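Local coordinates for protein GlcNAc Inducible Gene 2, GIG2 (Candida albicans, PDB 6AKZ) that binds an iron(III) ion and probably acts as an oxygenase of the DUF1479 family in the cupin clan, on a substrate not established here, at residues D97-D100 against I101-N104; K134-T137 against E138-H142; D387-D390 against A391-N395; N424-D427 against S428-M432. All coordinates share one frame; numbering follows the deposited sequence.

Contact 1 of 4, residues D97-D100 against I101-N104; sequences DRID and IWFN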
loop_
_atom_site.group_PDB
_atom_site.type_symbol
_atom_site.label_atom_id
_atom_site.label_comp_id
_atom_site.label_asym_id
_atom_site.label_seq_id
_atom_site.Cartn_x
_atom_site.Cartn_y
_atom_site.Cartn_z
ATOM N N ASP A 97 15.358 7.859 -21.935
ATOM C CA ASP A 97 15.152 7.181 -23.197
ATOM C C ASP A 97 14.477 5.826 -23.059
ATOM O O ASP A 97 13.648 5.411 -23.894
ATOM C CB ASP A 97 16.482 7.039 -23.968
ATOM C CG ASP A 97 16.951 8.378 -24.582
ATOM O OD1 ASP A 97 16.149 9.345 -24.750
ATOM O OD2 ASP A 97 18.157 8.462 -24.874
ATOM N N ARG A 98 14.863 5.098 -22.032
ATOM C CA ARG A 98 14.231 3.834 -21.735
ATOM C C ARG A 98 12.759 3.928 -21.344
ATOM O O ARG A 98 11.887 3.136 -21.744
ATOM C CB ARG A 98 15.027 3.178 -20.600
ATOM C CG ARG A 98 14.505 1.832 -20.179
ATOM C CD ARG A 98 14.244 0.846 -21.272
ATOM N NE ARG A 98 15.460 0.544 -22.014
ATOM C CZ ARG A 98 15.514 -0.285 -23.070
ATOM N NH1 ARG A 98 14.418 -0.884 -23.522
ATOM N NH2 ARG A 98 16.686 -0.522 -23.684
ATOM N N ILE A 99 12.462 4.923 -20.562
ATOM C CA ILE A 99 11.087 5.250 -20.223
ATOM C C ILE A 99 10.223 5.528 -21.431
ATOM O O ILE A 99 9.091 5.036 -21.531
ATOM C CB ILE A 99 11.008 6.453 -19.255
ATOM C CG1 ILE A 99 11.560 6.091 -17.921
ATOM C CG2 ILE A 99 9.579 6.974 -19.122
ATOM C CD1 ILE A 99 10.765 5.129 -17.087
ATOM N N ASP A 100 10.763 6.294 -22.378
ATOM C CA ASP A 100 10.040 6.628 -23.603
ATOM C C ASP A 100 9.724 5.385 -24.438
ATOM O O ASP A 100 8.619 5.249 -24.962
ATOM C CB ASP A 100 10.838 7.631 -24.440
ATOM C CG ASP A 100 11.096 8.930 -23.701
ATOM O OD1 ASP A 100 10.646 9.055 -22.541
ATOM O OD2 ASP A 100 11.748 9.825 -24.278
ATOM N N ILE A 101 10.691 4.477 -24.551
ATOM C CA ILE A 101 10.494 3.252 -25.285
ATOM C C ILE A 101 9.386 2.435 -24.604
ATOM O O ILE A 101 8.484 1.928 -25.251
ATOM C CB ILE A 101 11.858 2.503 -25.338
ATOM C CG1 ILE A 101 12.821 3.210 -26.286
ATOM C CG2 ILE A 101 11.656 1.057 -25.752
ATOM C CD1 ILE A 101 14.288 2.879 -26.019
ATOM N N TRP A 102 9.477 2.251 -23.286
ATOM C CA TRP A 102 8.430 1.524 -22.573
ATOM C C TRP A 102 7.028 2.129 -22.715
ATOM O O TRP A 102 6.050 1.407 -22.959
ATOM C CB TRP A 102 8.793 1.395 -21.070
ATOM C CG TRP A 102 9.862 0.404 -20.724
ATOM C CD1 TRP A 102 10.247 -0.695 -21.458
ATOM C CD2 TRP A 102 10.631 0.369 -19.521
ATOM N NE1 TRP A 102 11.239 -1.354 -20.821
ATOM C CE2 TRP A 102 11.501 -0.754 -19.622
ATOM C CE3 TRP A 102 10.710 1.175 -18.371
ATOM C CZ2 TRP A 102 12.418 -1.083 -18.600
ATOM C CZ3 TRP A 102 11.587 0.814 -17.348
ATOM C CH2 TRP A 102 12.480 -0.260 -17.488
ATOM N N PHE A 103 6.936 3.454 -22.612
ATOM C CA PHE A 103 5.641 4.152 -22.734
ATOM C C PHE A 103 5.093 3.895 -24.143
ATOM O O PHE A 103 3.949 3.533 -24.293
ATOM C CB PHE A 103 5.768 5.669 -22.505
ATOM C CG PHE A 103 4.487 6.382 -22.659
ATOM C CD1 PHE A 103 3.476 6.210 -21.743
ATOM C CD2 PHE A 103 4.216 7.105 -23.827
ATOM C CE1 PHE A 103 2.217 6.805 -21.913
ATOM C CE2 PHE A 103 2.986 7.693 -24.020
ATOM C CZ PHE A 103 1.989 7.553 -23.051
ATOM N N ASN A 104 5.950 4.080 -25.152
ATOM C CA ASN A 104 5.450 3.872 -26.514
ATOM C C ASN A 104 5.032 2.438 -26.812
ATOM O O ASN A 104 3.993 2.245 -27.398
ATOM C CB ASN A 104 6.476 4.342 -27.518
ATOM C CG ASN A 104 6.653 5.810 -27.502
ATOM O OD1 ASN A 104 5.707 6.593 -27.346
ATOM N ND2 ASN A 104 7.862 6.220 -27.713
#
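R98 lies over one face of the W102 indole with its CD 3.5 Å above the ring plane, displaced toward the rim. R98 CG stands 3.8 Å from the centroid of the six-membered ring of W102 and only 8° off its normal, a CH-pi contact made by the aliphatic part of the arginine. The guanidinium is not laid flat on the indole: the two planes are 53° apart, and W102 NE1 comes at it obliquely. I101 CD1 sits over one face of this guanidinium, with I101 CG2 4.0 Å from R98 NH1. On the buried side I99 CD1 reaches W102 CE3 at 4.2 Å. The R98 chain starts out anti to the backbone N (chi1 -179°), then folds at chi2 and chi3, which draws CG and CD across the ring. Beneath these side chains helix 96-112 keeps its regular i to i+4 bonds, such as W102 N to R98 O at 3.0 Å and N104 N to D100 O at 2.9 Å. D100 OD1 pairs with K343, and F103 stacks on H366. The indole N-H is spent on E138 OE1 in helix 134-140. The face turned to R98 meets chiefly methylene groups and a backbone carbonyl. The chemistry thus divides one arginine: its hydrocarbon part covers an aromatic ring, while its charged end lies toward the exposed side, near I101 and E138.

Contact 2 of 4, residues K134-T137 against E138-H142; sequences KPQT and EARFH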
loop_
_atom_site.group_PDB
_atom_site.type_symbol
_atom_site.label_atom_id
_atom_site.label_comp_id
_atom_site.label_asym_id
_atom_site.label_seq_id
_atom_site.Cartn_x
_atom_site.Cartn_y
_atom_site.Cartn_z
ATOM N N LYS A 134 5.582 -6.819 -22.070
ATOM C CA LYS A 134 7.006 -6.757 -21.993
ATOM C C LYS A 134 7.548 -5.520 -21.221
ATOM O O LYS A 134 8.500 -5.641 -20.428
ATOM C CB LYS A 134 7.622 -6.804 -23.401
ATOM C CG LYS A 134 9.165 -6.774 -23.408
ATOM C CD LYS A 134 9.650 -6.385 -24.801
ATOM C CE LYS A 134 10.932 -7.100 -25.201
ATOM N NZ LYS A 134 12.124 -6.197 -25.301
ATOM N N PRO A 135 6.974 -4.310 -21.497
ATOM C CA PRO A 135 7.545 -3.195 -20.738
ATOM C C PRO A 135 7.342 -3.336 -19.216
ATOM O O PRO A 135 8.229 -2.902 -18.444
ATOM C CB PRO A 135 6.842 -1.948 -21.290
ATOM C CG PRO A 135 6.012 -2.428 -22.483
ATOM C CD PRO A 135 6.048 -3.879 -22.564
ATOM N N GLN A 136 6.194 -3.854 -18.806
ATOM C CA GLN A 136 5.945 -4.171 -17.420
ATOM C C GLN A 136 6.931 -5.162 -16.794
ATOM O O GLN A 136 7.541 -4.902 -15.717
ATOM C CB GLN A 136 4.514 -4.574 -17.180
ATOM C CG GLN A 136 3.552 -3.412 -17.279
ATOM C CD GLN A 136 2.163 -3.915 -17.444
ATOM O OE1 GLN A 136 1.831 -4.618 -18.439
ATOM N NE2 GLN A 136 1.290 -3.525 -16.483
ATOM N N THR A 137 7.180 -6.246 -17.496
ATOM C CA THR A 137 8.095 -7.269 -17.035
ATOM C C THR A 137 9.489 -6.718 -17.009
ATOM O O THR A 137 10.213 -6.866 -15.993
ATOM C CB THR A 137 7.965 -8.561 -17.891
ATOM O OG1 THR A 137 6.675 -9.080 -17.691
ATOM C CG2 THR A 137 8.949 -9.611 -17.475
ATOM N N GLU A 138 9.868 -5.943 -18.037
ATOM C CA GLU A 138 11.166 -5.341 -18.003
ATOM C C GLU A 138 11.358 -4.291 -16.909
ATOM O O GLU A 138 12.442 -4.140 -16.372
ATOM C CB GLU A 138 11.557 -4.706 -19.355
ATOM C CG GLU A 138 11.743 -5.751 -20.475
ATOM C CD GLU A 138 12.208 -5.103 -21.776
ATOM O OE1 GLU A 138 12.116 -3.844 -21.902
ATOM O OE2 GLU A 138 12.680 -5.868 -22.660
ATOM N N ALA A 139 10.327 -3.500 -16.674
ATOM C CA ALA A 139 10.375 -2.443 -15.643
ATOM C C ALA A 139 10.508 -3.038 -14.232
ATOM O O ALA A 139 11.347 -2.629 -13.391
ATOM C CB ALA A 139 9.107 -1.540 -15.741
ATOM N N ARG A 140 9.687 -4.004 -13.980
ATOM C CA ARG A 140 9.646 -4.649 -12.692
ATOM C C ARG A 140 10.990 -5.258 -12.334
ATOM O O ARG A 140 11.390 -5.240 -11.214
ATOM C CB ARG A 140 8.552 -5.717 -12.677
ATOM C CG ARG A 140 7.142 -5.149 -12.675
ATOM C CD ARG A 140 6.058 -6.212 -12.616
ATOM N NE ARG A 140 4.693 -5.731 -12.806
ATOM C CZ ARG A 140 3.821 -6.186 -13.705
ATOM N NH1 ARG A 140 4.133 -7.148 -14.504
ATOM N NH2 ARG A 140 2.632 -5.683 -13.778
ATOM N N PHE A 141 11.674 -5.781 -13.302
ATOM C CA PHE A 141 12.917 -6.426 -13.051
ATOM C C PHE A 141 14.165 -5.694 -13.475
ATOM O O PHE A 141 15.252 -6.256 -13.410
ATOM C CB PHE A 141 12.852 -7.838 -13.547
ATOM C CG PHE A 141 11.753 -8.611 -12.928
ATOM C CD1 PHE A 141 11.688 -8.779 -11.564
ATOM C CD2 PHE A 141 10.818 -9.187 -13.720
ATOM C CE1 PHE A 141 10.679 -9.523 -10.987
ATOM C CE2 PHE A 141 9.781 -9.919 -13.158
ATOM C CZ PHE A 141 9.736 -10.091 -11.799
ATOM N N HIS A 142 14.060 -4.420 -13.836
ATOM C CA HIS A 142 15.214 -3.652 -14.110
ATOM C C HIS A 142 16.113 -3.606 -12.870
ATOM O O HIS A 142 15.608 -3.475 -11.757
ATOM C CB HIS A 142 14.807 -2.240 -14.521
ATOM C CG HIS A 142 15.922 -1.383 -14.999
ATOM N ND1 HIS A 142 16.843 -0.782 -14.162
ATOM C CD2 HIS A 142 16.240 -0.972 -16.259
ATOM C CE1 HIS A 142 17.677 -0.040 -14.883
ATOM N NE2 HIS A 142 17.333 -0.146 -16.157
HETATM O O HOH W 1 2.101 -2.398 -13.867
HETATM O O HOH W 2 5.999 -9.224 -14.985
#
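K134 sends CG anti to its backbone N (chi1 -179°), whereas E138 keeps CG beside its own N (chi1 -66°), and the two chains converge one helical turn apart. K134 NZ then meets E138 OE2 at 2.7 Å in a salt bridge, approaching from above the carboxylate, 36° out of its plane. The same oxygen also pairs with K423, so two ammonium groups share it. Another side of helix 134-140 carries Q136 and R140, running side by side in the same direction; Q136 CB lies 3.6 Å above one face of the R140 guanidinium. Water 2 occupies the edge of that group in its plane, accepting from R140 NH1 at 2.8 Å and donating to T137 OG1 at 2.8 Å. Water 1 accepts from Q136 NE2 at 3.0 Å and, weakly, from R140 NH2. Direct bonds to backbone carbonyls, R140 NH2 to F131 O and Q136 NE2 to V130 O, hold these buried ends, and Q136 OE1 pairs with S133 OG. The helix is wedged between elements: P135 and A139 face helix 96-112, Q136 and A139 touch L370 of strand 367-371, and F141 packs on helix 426-431.

Contact 3 of 4, residues D387-D390 against A391-N395; sequences DTRD and AFLKN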
loop_
_atom_site.group_PDB
_atom_site.type_symbol
_atom_site.label_atom_id
_atom_site.label_comp_id
_atom_site.label_asym_id
_atom_site.label_seq_id
_atom_site.Cartn_x
_atom_site.Cartn_y
_atom_site.Cartn_z
ATOM N N ASP A 387 -1.299 -16.987 -7.845
ATOM C CA ASP A 387 -2.059 -16.300 -8.857
ATOM C C ASP A 387 -1.205 -15.681 -9.938
ATOM O O ASP A 387 -1.536 -15.784 -11.144
ATOM C CB ASP A 387 -3.002 -15.311 -8.218
ATOM C CG ASP A 387 -3.983 -14.760 -9.201
ATOM O OD1 ASP A 387 -4.716 -15.550 -9.870
ATOM O OD2 ASP A 387 -3.983 -13.551 -9.367
ATOM N N THR A 388 -0.107 -15.083 -9.539
ATOM C CA THR A 388 0.841 -14.509 -10.481
ATOM C C THR A 388 1.411 -15.556 -11.432
ATOM O O THR A 388 1.505 -15.357 -12.602
ATOM C CB THR A 388 1.963 -13.776 -9.711
ATOM O OG1 THR A 388 1.403 -12.598 -9.189
ATOM C CG2 THR A 388 3.077 -13.427 -10.556
ATOM N N ARG A 389 1.774 -16.710 -10.882
ATOM C CA ARG A 389 2.319 -17.795 -11.691
ATOM C C ARG A 389 1.277 -18.313 -12.683
ATOM O O ARG A 389 1.580 -18.543 -13.854
ATOM C CB ARG A 389 2.808 -18.937 -10.798
ATOM C CG ARG A 389 3.057 -20.242 -11.537
ATOM C CD ARG A 389 3.136 -21.416 -10.575
ATOM N NE ARG A 389 3.454 -22.664 -11.262
ATOM C CZ ARG A 389 4.667 -23.205 -11.305
ATOM N NH1 ARG A 389 5.684 -22.607 -10.699
ATOM N NH2 ARG A 389 4.864 -24.345 -11.953
ATOM N N ASP A 390 0.052 -18.492 -12.201
ATOM C CA ASP A 390 -1.053 -18.976 -13.015
ATOM C C ASP A 390 -1.486 -17.973 -14.072
ATOM O O ASP A 390 -1.731 -18.344 -15.220
ATOM C CB ASP A 390 -2.245 -19.347 -12.128
ATOM C CG ASP A 390 -3.357 -20.028 -12.902
ATOM O OD1 ASP A 390 -3.132 -21.148 -13.406
ATOM O OD2 ASP A 390 -4.456 -19.443 -13.005
ATOM N N ALA A 391 -1.584 -16.704 -13.692
ATOM C CA ALA A 391 -2.010 -15.678 -14.671
ATOM C C ALA A 391 -1.005 -15.419 -15.766
ATOM O O ALA A 391 -1.388 -15.216 -16.937
ATOM C CB ALA A 391 -2.346 -14.390 -13.960
ATOM N N PHE A 392 0.263 -15.374 -15.405
ATOM C CA PHE A 392 1.308 -15.128 -16.372
ATOM C C PHE A 392 1.440 -16.312 -17.352
ATOM O O PHE A 392 1.714 -16.115 -18.563
ATOM C CB PHE A 392 2.614 -14.956 -15.671
ATOM C CG PHE A 392 3.742 -14.493 -16.549
ATOM C CD1 PHE A 392 3.901 -13.154 -16.813
ATOM C CD2 PHE A 392 4.625 -15.405 -17.147
ATOM C CE1 PHE A 392 4.937 -12.692 -17.592
ATOM C CE2 PHE A 392 5.666 -14.965 -17.944
ATOM C CZ PHE A 392 5.844 -13.619 -18.156
ATOM N N LEU A 393 1.378 -17.522 -16.790
ATOM C CA LEU A 393 1.554 -18.741 -17.608
ATOM C C LEU A 393 0.353 -18.843 -18.589
ATOM O O LEU A 393 0.525 -19.286 -19.724
ATOM C CB LEU A 393 1.676 -19.992 -16.735
ATOM C CG LEU A 393 3.041 -20.262 -16.106
ATOM C CD1 LEU A 393 2.954 -21.452 -15.138
ATOM C CD2 LEU A 393 4.130 -20.443 -17.168
ATOM N N LYS A 394 -0.817 -18.467 -18.152
ATOM C CA LYS A 394 -2.038 -18.486 -18.985
ATOM C C LYS A 394 -2.288 -17.196 -19.787
ATOM O O LYS A 394 -3.235 -17.154 -20.595
ATOM C CB LYS A 394 -3.252 -18.710 -18.110
ATOM C CG LYS A 394 -3.287 -20.104 -17.515
ATOM C CD LYS A 394 -4.437 -20.290 -16.545
ATOM C CE LYS A 394 -5.652 -20.819 -17.280
ATOM N NZ LYS A 394 -6.937 -20.593 -16.561
ATOM N N ASN A 395 -1.463 -16.158 -19.579
ATOM C CA ASN A 395 -1.641 -14.871 -20.260
ATOM C C ASN A 395 -3.007 -14.236 -20.083
ATOM O O ASN A 395 -3.617 -13.740 -21.033
ATOM C CB ASN A 395 -1.356 -15.072 -21.729
ATOM C CG ASN A 395 -0.709 -13.897 -22.372
ATOM O OD1 ASN A 395 -0.390 -12.866 -21.761
ATOM N ND2 ASN A 395 -0.463 -14.058 -23.639
#
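A Schellman motif closes the helix on which R389 meets L393 and D390 meets K394. N395, with positive phi, is its C-prime residue; N395 N returns weakly to F392 O, and the next backbone N to A391 O. Ahead of this turn the i to i+4 bonds continue, A391 N to D387 O at 2.7 Å and L393 N to R389 O at 3.1 Å. L393 crosses R389, its CD1 touching R389 CG at 3.8 Å and R389 O at 3.5 Å. D390 puts CG anti to the backbone N (chi1 -172°), which brings the carboxylate across the lysine stem: D390 OD1 is 3.5 Å from K394 CD. The charges stay apart, with D390 OD2 4.5 Å from K394 NZ, beyond a salt bridge, so any attraction on this exposed side is probably modest. A391 and F392 turn to the buried side, where A391 touches W132 just before helix 134-140. D387 OD2 accepts from A399 N at the start of helix 399-402, and T388 OG1 bonds to V173 O. Helix 382-394 is thereby tied to several loops, while R389 NH1, bonded to G433 O, and F392, packed on M432, join it to the chain leaving helix 426-431.

Contact 4 of 4, residues N424-D427 against S428-M432; sequences NDID and SKRSM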
loop_
_atom_site.group_PDB
_atom_site.type_symbol
_atom_site.label_atom_id
_atom_site.label_comp_id
_atom_site.label_asym_id
_atom_site.label_seq_id
_atom_site.Cartn_x
_atom_site.Cartn_y
_atom_site.Cartn_z
ATOM N N ASN A 424 15.693 -15.034 -18.811
ATOM C CA ASN A 424 16.170 -16.195 -18.049
ATOM C C ASN A 424 16.903 -15.798 -16.728
ATOM O O ASN A 424 17.829 -16.440 -16.301
ATOM C CB ASN A 424 16.977 -17.147 -18.991
ATOM C CG ASN A 424 16.987 -18.576 -18.489
ATOM O OD1 ASN A 424 16.001 -19.076 -17.894
ATOM N ND2 ASN A 424 18.119 -19.222 -18.637
ATOM N N ASP A 425 16.431 -14.755 -16.037
ATOM C CA ASP A 425 17.017 -14.376 -14.736
ATOM C C ASP A 425 16.282 -15.154 -13.636
ATOM O O ASP A 425 15.093 -14.964 -13.438
ATOM C CB ASP A 425 16.762 -12.888 -14.471
ATOM C CG ASP A 425 17.430 -12.416 -13.204
ATOM O OD1 ASP A 425 16.981 -12.746 -12.106
ATOM O OD2 ASP A 425 18.430 -11.689 -13.300
ATOM N N ILE A 426 17.010 -15.973 -12.889
ATOM C CA ILE A 426 16.398 -16.872 -11.930
ATOM C C ILE A 426 15.699 -16.118 -10.779
ATOM O O ILE A 426 14.639 -16.479 -10.318
ATOM C CB ILE A 426 17.444 -17.907 -11.417
ATOM C CG1 ILE A 426 16.734 -19.052 -10.738
ATOM C CG2 ILE A 426 18.460 -17.273 -10.468
ATOM C CD1 ILE A 426 17.712 -20.180 -10.394
ATOM N N ASP A 427 16.361 -15.070 -10.288
ATOM C CA ASP A 427 15.761 -14.241 -9.267
ATOM C C ASP A 427 14.420 -13.664 -9.752
ATOM O O ASP A 427 13.423 -13.655 -9.018
ATOM C CB ASP A 427 16.740 -13.131 -8.954
ATOM C CG ASP A 427 16.294 -12.287 -7.858
ATOM O OD1 ASP A 427 16.242 -12.831 -6.739
ATOM O OD2 ASP A 427 15.981 -11.084 -8.108
ATOM N N SER A 428 14.358 -13.151 -10.978
ATOM C CA SER A 428 13.085 -12.620 -11.496
ATOM C C SER A 428 12.018 -13.672 -11.599
ATOM O O SER A 428 10.854 -13.439 -11.316
ATOM C CB SER A 428 13.229 -12.014 -12.862
ATOM O OG SER A 428 14.214 -11.041 -12.878
ATOM N N LYS A 429 12.388 -14.870 -12.066
ATOM C CA LYS A 429 11.425 -15.921 -12.179
ATOM C C LYS A 429 10.875 -16.326 -10.789
ATOM O O LYS A 429 9.697 -16.624 -10.650
ATOM C CB LYS A 429 12.047 -17.161 -12.864
ATOM C CG LYS A 429 12.320 -16.948 -14.314
ATOM C CD LYS A 429 13.047 -18.069 -14.923
ATOM C CE LYS A 429 13.038 -17.866 -16.438
ATOM N NZ LYS A 429 13.876 -18.921 -17.065
ATOM N N ARG A 430 11.696 -16.236 -9.764
ATOM C CA ARG A 430 11.230 -16.566 -8.395
ATOM C C ARG A 430 10.211 -15.540 -7.955
ATOM O O ARG A 430 9.225 -15.914 -7.399
ATOM C CB ARG A 430 12.392 -16.572 -7.423
ATOM C CG ARG A 430 13.210 -17.857 -7.541
ATOM C CD ARG A 430 14.478 -17.707 -6.734
ATOM N NE ARG A 430 15.268 -18.943 -6.838
ATOM C CZ ARG A 430 16.602 -19.025 -6.923
ATOM N NH1 ARG A 430 17.389 -17.981 -6.798
ATOM N NH2 ARG A 430 17.163 -20.237 -6.996
ATOM N N SER A 431 10.435 -14.273 -8.293
ATOM C CA SER A 431 9.430 -13.245 -8.035
ATOM C C SER A 431 8.007 -13.424 -8.650
ATOM O O SER A 431 6.966 -12.918 -8.129
ATOM C CB SER A 431 10.039 -11.848 -8.322
ATOM O OG SER A 431 11.119 -11.577 -7.463
ATOM N N MET A 432 7.945 -14.196 -9.751
ATOM C CA MET A 432 6.807 -14.456 -10.539
ATOM C C MET A 432 6.223 -15.789 -10.225
ATOM O O MET A 432 5.283 -16.171 -10.850
ATOM C CB MET A 432 7.232 -14.494 -12.052
ATOM C CG MET A 432 7.662 -13.180 -12.648
ATOM S SD MET A 432 6.289 -11.985 -12.696
ATOM C CE MET A 432 5.042 -12.733 -13.697
HETATM O O HOH W 3 16.973 -15.131 -6.402
HETATM O O HOH W 4 13.234 -10.177 -8.091
#
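D425 OD1 takes the backbone N-H of S428 at 2.9 Å, nearly straight (160°), on the anti side of the carboxylate and 25° out of its plane. This is the N-cap of helix 426-431. Setting CG anti to the backbone N (chi1 -176°) swings the D425 carboxylate over the first turn, where it accepts from an amide of that turn. K146, from helix 143-153, stands near this oxygen as a long, weak ion pair; the same lysine makes a salt bridge to D427 OD2 and a hydrogen bond to S428 OG. Negative groups at this helix start probably suit the positive end of the helix dipole. The i to i+4 bonds begin at once with K429 N to D425 O, 3.0 Å. On the outer side I426 lies across R430: I426 CG1 sits 3.8 Å above the centre of one guanidinium face, and I426 CD1 comes to 3.4 Å from R430 NH2. Aliphatic carbon thus covers one face of the charged group, while R430 NE bonds to E436 O and R430 NH1 donates a hydrogen bond to water 3, held in plane at the edge, 2.9 Å away. On the side that meets F141 the helix turns S428 and S431 inward, and S431 OG bonds to Q171 O. Water 4 spans one turn, donating to D427 OD2 at 2.9 Å and to S431 OG at 2.6 Å.

All four contacts are local, between residues mostly one turn apart on or at the ends of separate helices. Contact 2 is the most buried and touches each of the others: W102 of contact 1 packs on P135 and A139, F141 rests on S428, S431 and M432 of contact 4, and T137 meets F392 of contact 3. Contacts 3 and 4 join through F392 and M432, whereas contact 1 stays about 12 Å or more, nearest atoms, from both. Contacts 1, 3 and 4 are only partly buried. Aliphatic carbon lies over an arginine's guanidinium in contacts 1, 2 and 4; contact 1 adds an aromatic ring against the methylenes; contact 2 alone has a salt bridge between its segments.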